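Local coordinates for ribosome-inactivating protein 3 (Zea mays, PDB 2PQG) that belongs to the ribosome-inactivating proteins of plants, with a mixed beta sheet packed against helices, at residues 3-8 with 55-60; 59-64 with 134-139; 82-87 with 96-101; 126-131 with 178-183. One frame throughout, in Å; residues are numbered along the deposited sequence.

Interaction 1. Residues 3-8 with 55-60; sequences TEIFPV and ELKTRT
Glu4 and Phe6 join Glu55 and Lys57 in a parallel beta ladder, formed by strand 2-7, an edge strand of the mixed sheet, and its neighbour 51-57. Glu55 N donates to Glu4 O over 2.7 Å. Glu55 then accepts on its own O from Phe6 N at 3.0 Å, and Lys57 N closes the ring on Phe6 O. The two sides of this ladder are packed very differently. On the buried side Phe6 and Leu56 sit next to each other against helix 125-135, with Phe6 CB 3.9 Å from Leu56 CD2, and that methyl comes to the edge of the phenyl ring, near its plane. CG of Phe6, anti to the backbone N (chi1 -173°), starts the ring off from strand 51-57, which leaves CB as the atom nearest Leu56; beyond this contact the ring stacks with Phe18 and meets Tyr13 edge-to-face. The other side, bearing Ile5, Glu55, Pro7 and Lys57, is turned more to solvent. Here Ile5 and Glu55 lie side by side, CG1 of Ile5 4.2 Å from CB of Glu55, while CG2 of Ile5 touches CD of Lys57 at 3.4 Å. The ladder frays at its end, where Pro7 centres an inverse gamma turn. Val8 N bonds weakly to Phe6 O and, bent to 118°, to Lys57 O, and Val8 CG2 rests 4.1 Å from Leu56 CB.

Interaction 2. Residues 59-64 with 134-139; sequences RTSSIT and DLAKKK
Ile63 reaches Leu135 and Ala136 with two separate branches, set apart by its first torsion. CG1 stands in the crowded position between backbone N and carbonyl carbon (chi1 59°), which puts CG2 anti to the carbonyl carbon; a second torsion of 171° then places CD1 anti to CA. CG2 meets the backbone of Ala136, 3.6 Å from its CA, and lies 3.9 Å from its CB. CD1 comes to CB of Leu135 at 4.2 Å, the two side chains passing at a slant. The contact lays Leu135 of helix 125-135 and neighbouring Ala136 against the start of strand 62-68, so that helix and mixed sheet meet through apolar groups, with no hydrogen bond between the two segments. A type I beta turn runs from Leu135 to Lys138, with Lys138 N bonded to Leu135 O at 2.9 Å. On the strand side, Ser62 O lies 3.8 Å from CB of Ala136. Ser61 also faces that methyl, but its modelled OG is too close to be trusted. Pro80 touches both Ser61 and Ala136. Leu135 packs further on Thr173 and Leu177 of helix 171-189, and Ile63 on Val132.

Interaction 3. Residues 82-87 with 96-101; sequences GVWWEF and LGDNPR
Trp84 and Glu86 hold Arg101 between them in a short parallel bridge, which adds strand 101-102 to the mixed sheet as the edge strand beyond 84-86. Arg101 N donates to Trp84 O over 2.7 Å, and Arg101 O takes the hydrogen of Glu86 N at 2.8 Å. Trp85, paired with Arg101 in the bridge, turns its indole to the same side of the sheet, and the arginine chain runs alongside it. CB of Arg101 forms a CH-pi contact over one face, 3.9 Å from the centroid of the six-membered ring and 23° off its normal, while CD lies 3.7 Å from CH2 of the indole. On the other side of the sheet Leu96 touches both Trp84 and Glu86. Its CD1 is 3.8 Å from CE3 of Trp84, the two side chains crossing at about a right angle, and 3.6 Å from CB of Glu86. Glu86, with CG anti to the backbone N (chi1 -163°) and the chain extended beyond, runs alongside Leu96, pointing the other way. Its OE2 accepts from Leu95 N; a longer bond from Leu96 N to OE1 is less certain, since the position of that oxygen is in doubt. Further out, Phe77 and Lys138 also meet the Trp85 indole, the lysine as a cation-pi partner. Two waters tie the loop to Trp84. One takes the hydrogen of Trp84 N and donates to Asn99 O; the other, in the plane of the indole, accepts from Trp84 NE1 at 3.2 Å and donates to Asp98 OD2 at 2.9 Å.

Interaction 4. Residues 126-131 with 178-183; sequences AEMTRA and VKLVVM
A buried helix-helix crossing sets Met128 of helix 125-135 against Leu180 and Met183 of helix 171-189, near the centre of the ribosome-inactivating protein fold. The segment axes approach to 9.9 Å, and their N-to-C directions differ by 130°, nearer antiparallel than parallel. Met128 is the main link. Its CG, anti to the backbone N (chi1 -173°), touches CD2 of Leu180 at 3.7 Å, and the same methyl reaches CB of Ala131 at 4.2 Å, one helical turn further along. The thioether chains of Met128 and Met183 overlap head to tail. Both chains bend at the third torsion, which sets each terminal methyl off from the extended part: CE of Met128 lies 3.6 Å from SD of Met183, while CE of Met183 lies 3.8 Å from CB of Met128. This thioether and leucine packing is apolar. Met183 is also tied down through its backbone, its O hydrogen-bonded to the hydroxyl of Tyr15. Along one flank of the apolar patch runs a salt-bridge network. Lys179 NZ bonds to Thr122 O, and it makes a weaker, charged contact with OE1 of Glu127, 3.4 Å away. That oxygen lies equally close to the CE methylene of Lys179, so the lysine presents the end of its chain as well as its ammonium. Glu127 serves two cations with its two oxygens, which would be expected to ease the repulsion between them: while OE1 faces Lys179, OE2 lies 3.4 Å from NH2 of Arg130, within its own helix.

In the fold
Interactions 1, 2 and 3 all reach the one mixed sheet, and helix 125-135 joins it to interaction 4. Interactions 1 and 2 are neighbours, centres 10 Å apart, since strands 51-57 and 62-68 adjoin: Leu56 N lies 2.9 Å from Ile63 O, a probable hydrogen bond. Leu180 of interaction 4 meets both, its CD2 packing on Leu56 CD1 and its CD1 on Ile63 CD1, each at 3.9 Å. Phe6 also packs on Met128. Interaction 3 lies at the far edge of the sheet, its centre about 19 Å from that of interaction 1, yet it touches interaction 2 where Lys138 reaches Trp85. It has no touch with interaction 4, nearest atoms about 5 Å apart.

Interaction 1. Residues 3-8 with 55-60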
# COMPACT_ATOMS: atom_id res chain seq x y z
N THR A 3 -7.07 15.19 3.26
CA THR A 3 -7.56 14.37 2.15
C THR A 3 -6.73 14.58 0.88
O THR A 3 -6.21 15.66 0.63
CB THR A 3 -9.04 14.65 1.84
OG1 THR A 3 -9.85 14.24 2.95
CG2 THR A 3 -9.48 13.90 0.60
N GLU A 4 -6.63 13.52 0.07
CA GLU A 4 -6.15 13.63 -1.30
C GLU A 4 -7.23 12.94 -2.15
O GLU A 4 -7.96 12.05 -1.67
CB GLU A 4 -4.81 12.92 -1.53
CG GLU A 4 -3.74 13.28 -0.54
CD GLU A 4 -3.34 14.74 -0.60
OE1 GLU A 4 -3.31 15.31 -1.72
OE2 GLU A 4 -3.03 15.31 0.46
N ILE A 5 -7.35 13.36 -3.41
CA ILE A 5 -8.34 12.79 -4.33
C ILE A 5 -7.69 12.43 -5.66
O ILE A 5 -7.02 13.26 -6.27
CB ILE A 5 -9.50 13.77 -4.59
CG1 ILE A 5 -10.26 14.04 -3.29
CG2 ILE A 5 -10.44 13.18 -5.64
CD1 ILE A 5 -11.32 15.11 -3.43
N PHE A 6 -7.89 11.19 -6.10
CA PHE A 6 -7.36 10.75 -7.37
C PHE A 6 -8.47 10.19 -8.28
O PHE A 6 -9.13 9.21 -7.94
CB PHE A 6 -6.28 9.66 -7.19
CG PHE A 6 -5.60 9.30 -8.46
CD1 PHE A 6 -5.41 7.97 -8.81
CD2 PHE A 6 -5.19 10.29 -9.35
CE1 PHE A 6 -4.82 7.63 -10.03
CE2 PHE A 6 -4.60 9.95 -10.57
CZ PHE A 6 -4.42 8.62 -10.91
N PRO A 7 -8.72 10.85 -9.43
CA PRO A 7 -9.75 10.46 -10.41
C PRO A 7 -9.18 9.32 -11.24
O PRO A 7 -8.74 9.51 -12.38
CB PRO A 7 -9.97 11.73 -11.21
CG PRO A 7 -8.61 12.39 -11.16
CD PRO A 7 -8.08 12.13 -9.79
N VAL A 8 -9.18 8.12 -10.67
CA VAL A 8 -8.59 6.96 -11.32
C VAL A 8 -8.73 7.04 -12.84
O VAL A 8 -7.73 7.14 -13.56
CB VAL A 8 -9.23 5.64 -10.83
CG1 VAL A 8 -8.43 4.45 -11.33
CG2 VAL A 8 -9.33 5.64 -9.31
N GLU A 55 -8.90 9.52 -1.43
CA GLU A 55 -10.15 9.09 -2.03
C GLU A 55 -9.92 8.73 -3.49
O GLU A 55 -9.60 9.59 -4.30
CB GLU A 55 -11.21 10.19 -1.95
CG GLU A 55 -12.61 9.66 -2.21
CD GLU A 55 -13.59 10.75 -2.60
OE1 GLU A 55 -13.59 11.81 -1.94
OE2 GLU A 55 -14.37 10.55 -3.57
N LEU A 56 -10.08 7.45 -3.81
CA LEU A 56 -9.91 6.99 -5.18
C LEU A 56 -11.29 6.87 -5.83
O LEU A 56 -12.15 6.09 -5.40
CB LEU A 56 -9.21 5.63 -5.21
CG LEU A 56 -7.91 5.55 -4.41
CD1 LEU A 56 -7.35 4.13 -4.49
CD2 LEU A 56 -6.91 6.55 -4.94
N LYS A 57 -11.50 7.63 -6.89
CA LYS A 57 -12.78 7.63 -7.59
C LYS A 57 -12.70 7.15 -9.02
O LYS A 57 -11.67 7.36 -9.70
CB LYS A 57 -13.36 9.05 -7.64
CG LYS A 57 -13.04 9.92 -6.43
CD LYS A 57 -13.10 11.41 -6.75
CE LYS A 57 -14.42 12.02 -6.33
NZ LYS A 57 -15.11 12.66 -7.48
N THR A 58 -13.74 6.46 -9.46
CA THR A 58 -13.88 6.14 -10.87
C THR A 58 -14.87 7.08 -11.52
O THR A 58 -15.08 8.21 -11.06
CB THR A 58 -14.35 4.69 -11.07
OG1 THR A 58 -15.73 4.57 -10.68
CG2 THR A 58 -13.51 3.74 -10.24
N ARG A 59 -15.49 6.60 -12.59
CA ARG A 59 -16.67 7.25 -13.18
C ARG A 59 -17.94 6.69 -12.53
O ARG A 59 -19.03 7.26 -12.65
CB ARG A 59 -16.74 6.91 -14.67
CG ARG A 59 -18.15 6.94 -15.26
CD ARG A 59 -18.19 6.51 -16.72
NE ARG A 59 -19.49 6.76 -17.33
CZ ARG A 59 -20.65 6.30 -16.85
NH1 ARG A 59 -20.67 5.56 -15.74
NH2 ARG A 59 -21.78 6.56 -17.48
N THR A 60 -17.79 5.56 -11.84
CA THR A 60 -18.93 4.86 -11.27
C THR A 60 -18.98 5.01 -9.75
O THR A 60 -19.97 5.47 -9.20
CB THR A 60 -18.90 3.36 -11.63
OG1 THR A 60 -19.16 3.19 -13.03
CG2 THR A 60 -19.95 2.60 -10.83

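Interaction 2. Residues 59-64 with 134-139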
# COMPACT_ATOMS: atom_id res chain seq x y z
N ARG A 59 -15.49 6.60 -12.59
CA ARG A 59 -16.67 7.25 -13.18
C ARG A 59 -17.94 6.69 -12.53
O ARG A 59 -19.03 7.26 -12.65
CB ARG A 59 -16.74 6.91 -14.67
CG ARG A 59 -18.15 6.94 -15.26
CD ARG A 59 -18.19 6.51 -16.72
NE ARG A 59 -19.49 6.76 -17.33
CZ ARG A 59 -20.65 6.30 -16.85
NH1 ARG A 59 -20.67 5.56 -15.74
NH2 ARG A 59 -21.78 6.56 -17.48
N THR A 60 -17.79 5.56 -11.84
CA THR A 60 -18.93 4.86 -11.27
C THR A 60 -18.98 5.01 -9.75
O THR A 60 -19.97 5.47 -9.20
CB THR A 60 -18.90 3.36 -11.63
OG1 THR A 60 -19.16 3.19 -13.03
CG2 THR A 60 -19.95 2.60 -10.83
N SER A 61 -17.90 4.61 -9.09
CA SER A 61 -17.89 4.46 -7.65
C SER A 61 -16.66 5.11 -7.04
O SER A 61 -15.96 5.87 -7.70
CB SER A 61 -17.92 2.98 -7.28
OG SER A 61 -18.28 2.80 -5.93
N SER A 62 -16.42 4.81 -5.76
CA SER A 62 -15.26 5.36 -5.07
C SER A 62 -15.06 4.77 -3.68
O SER A 62 -15.97 4.16 -3.10
CB SER A 62 -15.38 6.89 -4.94
OG SER A 62 -16.45 7.24 -4.07
N ILE A 63 -13.85 4.93 -3.15
CA ILE A 63 -13.52 4.47 -1.81
C ILE A 63 -12.48 5.40 -1.21
O ILE A 63 -11.71 6.04 -1.93
CB ILE A 63 -12.96 3.02 -1.79
CG1 ILE A 63 -11.68 2.92 -2.63
CG2 ILE A 63 -14.01 2.05 -2.26
CD1 ILE A 63 -10.95 1.59 -2.48
N THR A 64 -12.45 5.47 0.11
CA THR A 64 -11.46 6.30 0.78
C THR A 64 -10.50 5.37 1.52
O THR A 64 -10.92 4.41 2.16
CB THR A 64 -12.12 7.25 1.80
OG1 THR A 64 -13.20 7.95 1.18
CG2 THR A 64 -11.10 8.25 2.33
N ASP A 134 -14.55 -2.74 -7.25
CA ASP A 134 -14.77 -4.00 -6.55
C ASP A 134 -14.93 -3.77 -5.05
O ASP A 134 -15.92 -4.20 -4.45
CB ASP A 134 -13.58 -4.94 -6.78
CG ASP A 134 -13.94 -6.40 -6.59
OD1 ASP A 134 -14.65 -6.73 -5.63
OD2 ASP A 134 -13.49 -7.22 -7.42
N LEU A 135 -13.96 -3.08 -4.45
CA LEU A 135 -13.98 -2.80 -3.02
C LEU A 135 -15.10 -1.86 -2.59
O LEU A 135 -15.53 -1.87 -1.43
CB LEU A 135 -12.62 -2.24 -2.57
CG LEU A 135 -11.47 -3.25 -2.67
CD1 LEU A 135 -10.15 -2.56 -2.35
CD2 LEU A 135 -11.72 -4.43 -1.72
N ALA A 136 -15.58 -1.04 -3.53
CA ALA A 136 -16.67 -0.12 -3.23
C ALA A 136 -17.90 -0.95 -2.89
O ALA A 136 -18.85 -0.44 -2.31
CB ALA A 136 -16.97 0.76 -4.43
N LYS A 137 -17.86 -2.23 -3.26
CA LYS A 137 -18.96 -3.14 -2.99
C LYS A 137 -18.63 -4.18 -1.92
O LYS A 137 -19.38 -5.14 -1.78
CB LYS A 137 -19.37 -3.91 -4.24
CG LYS A 137 -19.30 -3.13 -5.51
CD LYS A 137 -20.10 -3.82 -6.58
CE LYS A 137 -20.16 -2.97 -7.83
NZ LYS A 137 -21.48 -3.10 -8.50
N LYS A 138 -17.53 -4.00 -1.19
CA LYS A 138 -17.18 -4.98 -0.16
C LYS A 138 -18.44 -5.37 0.57
O LYS A 138 -19.16 -4.55 1.13
CB LYS A 138 -16.17 -4.45 0.86
CG LYS A 138 -15.89 -5.45 1.97
CD LYS A 138 -14.82 -6.45 1.59
CE LYS A 138 -15.05 -7.78 2.28
NZ LYS A 138 -15.37 -7.63 3.73
N LYS A 139 -18.70 -6.67 0.54
CA LYS A 139 -19.88 -7.26 1.13
C LYS A 139 -19.52 -7.91 2.44
O LYS A 139 -18.36 -8.23 2.69
CB LYS A 139 -20.42 -8.34 0.19
CG LYS A 139 -19.39 -9.47 -0.09
CD LYS A 139 -18.06 -8.93 -0.65
CE LYS A 139 -17.27 -9.99 -1.36
NZ LYS A 139 -16.28 -10.69 -0.49

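Interaction 3. Residues 82-87 with 96-101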
# COMPACT_ATOMS: atom_id res chain seq x y z
N GLY A 82 -20.58 4.20 3.52
CA GLY A 82 -20.04 4.60 4.81
C GLY A 82 -19.61 3.49 5.76
O GLY A 82 -19.65 3.67 6.97
N VAL A 83 -19.22 2.33 5.23
CA VAL A 83 -18.78 1.24 6.09
C VAL A 83 -17.26 1.18 6.08
O VAL A 83 -16.64 1.09 5.01
CB VAL A 83 -19.30 -0.11 5.61
CG1 VAL A 83 -18.80 -1.21 6.54
CG2 VAL A 83 -20.82 -0.09 5.57
N TRP A 84 -16.65 1.23 7.26
CA TRP A 84 -15.20 1.17 7.36
C TRP A 84 -14.75 -0.25 7.57
O TRP A 84 -15.26 -0.96 8.44
CB TRP A 84 -14.67 2.03 8.51
CG TRP A 84 -14.60 3.49 8.19
CD1 TRP A 84 -15.52 4.45 8.52
CD2 TRP A 84 -13.57 4.16 7.45
NE1 TRP A 84 -15.11 5.67 8.04
CE2 TRP A 84 -13.92 5.52 7.39
CE3 TRP A 84 -12.38 3.74 6.85
CZ2 TRP A 84 -13.13 6.47 6.73
CZ3 TRP A 84 -11.59 4.68 6.20
CH2 TRP A 84 -11.97 6.03 6.15
N TRP A 85 -13.78 -0.67 6.77
CA TRP A 85 -13.23 -2.01 6.84
C TRP A 85 -11.78 -1.90 7.25
O TRP A 85 -10.97 -1.31 6.54
CB TRP A 85 -13.32 -2.68 5.49
CG TRP A 85 -14.71 -3.00 5.11
CD1 TRP A 85 -15.57 -2.24 4.34
CD2 TRP A 85 -15.43 -4.16 5.49
NE1 TRP A 85 -16.78 -2.88 4.22
CE2 TRP A 85 -16.72 -4.07 4.90
CE3 TRP A 85 -15.10 -5.29 6.25
CZ2 TRP A 85 -17.69 -5.06 5.09
CZ3 TRP A 85 -16.07 -6.28 6.43
CH2 TRP A 85 -17.34 -6.16 5.83
N GLU A 86 -11.46 -2.48 8.40
CA GLU A 86 -10.10 -2.40 8.94
C GLU A 86 -9.30 -3.70 8.97
O GLU A 86 -9.83 -4.79 9.21
CB GLU A 86 -10.17 -1.82 10.34
CG GLU A 86 -8.85 -1.31 10.87
CD GLU A 86 -8.97 -0.80 12.29
OE1 GLU A 86 -10.11 -0.51 12.72
OE2 GLU A 86 -7.92 -0.67 12.96
N PHE A 87 -8.00 -3.57 8.72
CA PHE A 87 -7.08 -4.70 8.74
C PHE A 87 -7.03 -5.26 10.16
O PHE A 87 -6.74 -4.53 11.11
CB PHE A 87 -5.68 -4.26 8.31
CG PHE A 87 -5.47 -4.26 6.83
CD1 PHE A 87 -4.91 -3.16 6.19
CD2 PHE A 87 -5.78 -5.38 6.07
CE1 PHE A 87 -4.66 -3.18 4.83
CE2 PHE A 87 -5.54 -5.41 4.71
CZ PHE A 87 -4.97 -4.30 4.08
N LEU A 96 -9.49 2.54 13.70
CA LEU A 96 -10.53 3.32 13.05
C LEU A 96 -11.74 3.50 13.96
O LEU A 96 -12.05 2.64 14.80
CB LEU A 96 -10.99 2.63 11.76
CG LEU A 96 -9.89 2.27 10.75
CD1 LEU A 96 -10.51 1.70 9.47
CD2 LEU A 96 -9.05 3.50 10.44
N GLY A 97 -12.41 4.64 13.82
CA GLY A 97 -13.61 4.91 14.58
C GLY A 97 -14.77 4.73 13.60
O GLY A 97 -14.57 4.26 12.48
N ASP A 98 -15.98 5.11 14.01
CA ASP A 98 -17.17 5.02 13.15
C ASP A 98 -17.68 3.62 12.86
O ASP A 98 -18.07 3.35 11.73
CB ASP A 98 -16.93 5.73 11.81
CG ASP A 98 -17.00 7.25 11.92
OD1 ASP A 98 -17.32 7.76 13.02
OD2 ASP A 98 -16.75 7.93 10.90
N ASN A 99 -17.69 2.75 13.86
CA ASN A 99 -18.21 1.38 13.69
C ASN A 99 -17.47 0.56 12.64
O ASN A 99 -18.09 -0.02 11.75
CB ASN A 99 -19.70 1.43 13.31
CG ASN A 99 -20.59 1.77 14.49
OD1 ASN A 99 -21.64 2.38 14.32
ND2 ASN A 99 -20.18 1.37 15.69
N PRO A 100 -16.13 0.49 12.74
CA PRO A 100 -15.37 -0.28 11.76
C PRO A 100 -15.56 -1.79 11.85
O PRO A 100 -15.76 -2.34 12.94
CB PRO A 100 -13.94 0.15 12.02
CG PRO A 100 -13.93 0.37 13.49
CD PRO A 100 -15.24 1.08 13.75
N ARG A 101 -15.51 -2.45 10.70
CA ARG A 101 -15.65 -3.90 10.62
C ARG A 101 -14.29 -4.51 10.36
O ARG A 101 -13.46 -3.94 9.64
CB ARG A 101 -16.61 -4.28 9.50
CG ARG A 101 -18.04 -4.06 9.84
CD ARG A 101 -18.96 -4.33 8.67
NE ARG A 101 -20.26 -4.80 9.12
CZ ARG A 101 -20.48 -6.01 9.64
NH1 ARG A 101 -21.69 -6.35 10.04
NH2 ARG A 101 -19.48 -6.88 9.76
O HOH W 1 -16.65 8.53 8.07
O HOH W 2 -18.31 1.47 9.43

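Interaction 4. Residues 126-131 with 178-183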
# COMPACT_ATOMS: atom_id res chain seq x y z
N ALA A 126 -6.09 0.67 -15.14
CA ALA A 126 -7.22 -0.24 -15.30
C ALA A 126 -7.32 -1.15 -14.07
O ALA A 126 -8.42 -1.46 -13.60
CB ALA A 126 -7.06 -1.08 -16.56
N GLU A 127 -6.16 -1.58 -13.57
CA GLU A 127 -6.08 -2.44 -12.39
C GLU A 127 -6.59 -1.70 -11.16
O GLU A 127 -7.22 -2.30 -10.29
CB GLU A 127 -4.63 -2.87 -12.14
CG GLU A 127 -4.01 -3.74 -13.23
CD GLU A 127 -4.52 -5.17 -13.20
OE1 GLU A 127 -5.13 -5.58 -12.18
OE2 GLU A 127 -4.29 -5.89 -14.20
N MET A 128 -6.32 -0.40 -11.08
CA MET A 128 -6.78 0.41 -9.95
C MET A 128 -8.28 0.72 -10.07
O MET A 128 -8.98 0.84 -9.06
CB MET A 128 -5.99 1.71 -9.87
CG MET A 128 -6.29 2.52 -8.62
SD MET A 128 -5.38 4.09 -8.55
CE MET A 128 -3.77 3.57 -8.01
N THR A 129 -8.76 0.85 -11.31
CA THR A 129 -10.18 1.12 -11.55
C THR A 129 -11.04 -0.06 -11.07
O THR A 129 -12.03 0.14 -10.37
CB THR A 129 -10.45 1.37 -13.06
OG1 THR A 129 -9.74 2.54 -13.48
CG2 THR A 129 -11.95 1.58 -13.33
N ARG A 130 -10.64 -1.28 -11.43
CA ARG A 130 -11.37 -2.47 -11.03
C ARG A 130 -11.30 -2.74 -9.53
O ARG A 130 -12.27 -3.22 -8.92
CB ARG A 130 -10.85 -3.69 -11.80
CG ARG A 130 -11.14 -3.65 -13.29
CD ARG A 130 -11.02 -5.03 -13.91
NE ARG A 130 -9.63 -5.47 -14.04
CZ ARG A 130 -8.77 -4.99 -14.93
NH1 ARG A 130 -9.15 -4.05 -15.78
NH2 ARG A 130 -7.53 -5.46 -14.97
N ALA A 131 -10.16 -2.44 -8.92
CA ALA A 131 -9.98 -2.63 -7.49
C ALA A 131 -10.92 -1.74 -6.69
O ALA A 131 -11.56 -2.19 -5.74
CB ALA A 131 -8.54 -2.34 -7.11
N VAL A 178 -4.13 -5.55 -2.12
CA VAL A 178 -2.68 -5.54 -2.27
C VAL A 178 -2.22 -4.82 -3.55
O VAL A 178 -1.03 -4.60 -3.74
CB VAL A 178 -2.09 -6.98 -2.23
CG1 VAL A 178 -2.36 -7.68 -3.55
CG2 VAL A 178 -0.60 -6.92 -1.89
N LYS A 179 -3.16 -4.46 -4.41
CA LYS A 179 -2.80 -3.74 -5.63
C LYS A 179 -2.71 -2.26 -5.26
O LYS A 179 -1.85 -1.53 -5.78
CB LYS A 179 -3.85 -3.94 -6.71
CG LYS A 179 -3.92 -5.33 -7.28
CD LYS A 179 -5.00 -5.43 -8.34
CE LYS A 179 -4.97 -6.79 -9.02
NZ LYS A 179 -3.61 -7.08 -9.55
N LEU A 180 -3.59 -1.83 -4.36
CA LEU A 180 -3.62 -0.44 -3.91
C LEU A 180 -2.53 -0.17 -2.89
O LEU A 180 -1.99 0.93 -2.82
CB LEU A 180 -4.99 -0.10 -3.31
CG LEU A 180 -6.19 -0.29 -4.24
CD1 LEU A 180 -7.47 0.02 -3.47
CD2 LEU A 180 -6.06 0.59 -5.48
N VAL A 181 -2.20 -1.19 -2.10
CA VAL A 181 -1.16 -1.06 -1.09
C VAL A 181 0.17 -0.77 -1.79
O VAL A 181 0.91 0.11 -1.36
CB VAL A 181 -1.03 -2.35 -0.24
CG1 VAL A 181 0.17 -2.24 0.70
CG2 VAL A 181 -2.30 -2.56 0.58
N VAL A 182 0.45 -1.48 -2.88
CA VAL A 182 1.69 -1.26 -3.60
C VAL A 182 1.69 0.02 -4.43
O VAL A 182 2.66 0.77 -4.40
CB VAL A 182 2.04 -2.47 -4.52
CG1 VAL A 182 3.34 -2.21 -5.24
CG2 VAL A 182 2.15 -3.73 -3.69
N MET A 183 0.61 0.27 -5.17
CA MET A 183 0.50 1.48 -6.00
C MET A 183 0.44 2.77 -5.17
O MET A 183 1.04 3.78 -5.55
CB MET A 183 -0.74 1.43 -6.90
CG MET A 183 -0.65 0.47 -8.07
SD MET A 183 -2.08 0.56 -9.18
CE MET A 183 -3.27 -0.55 -8.35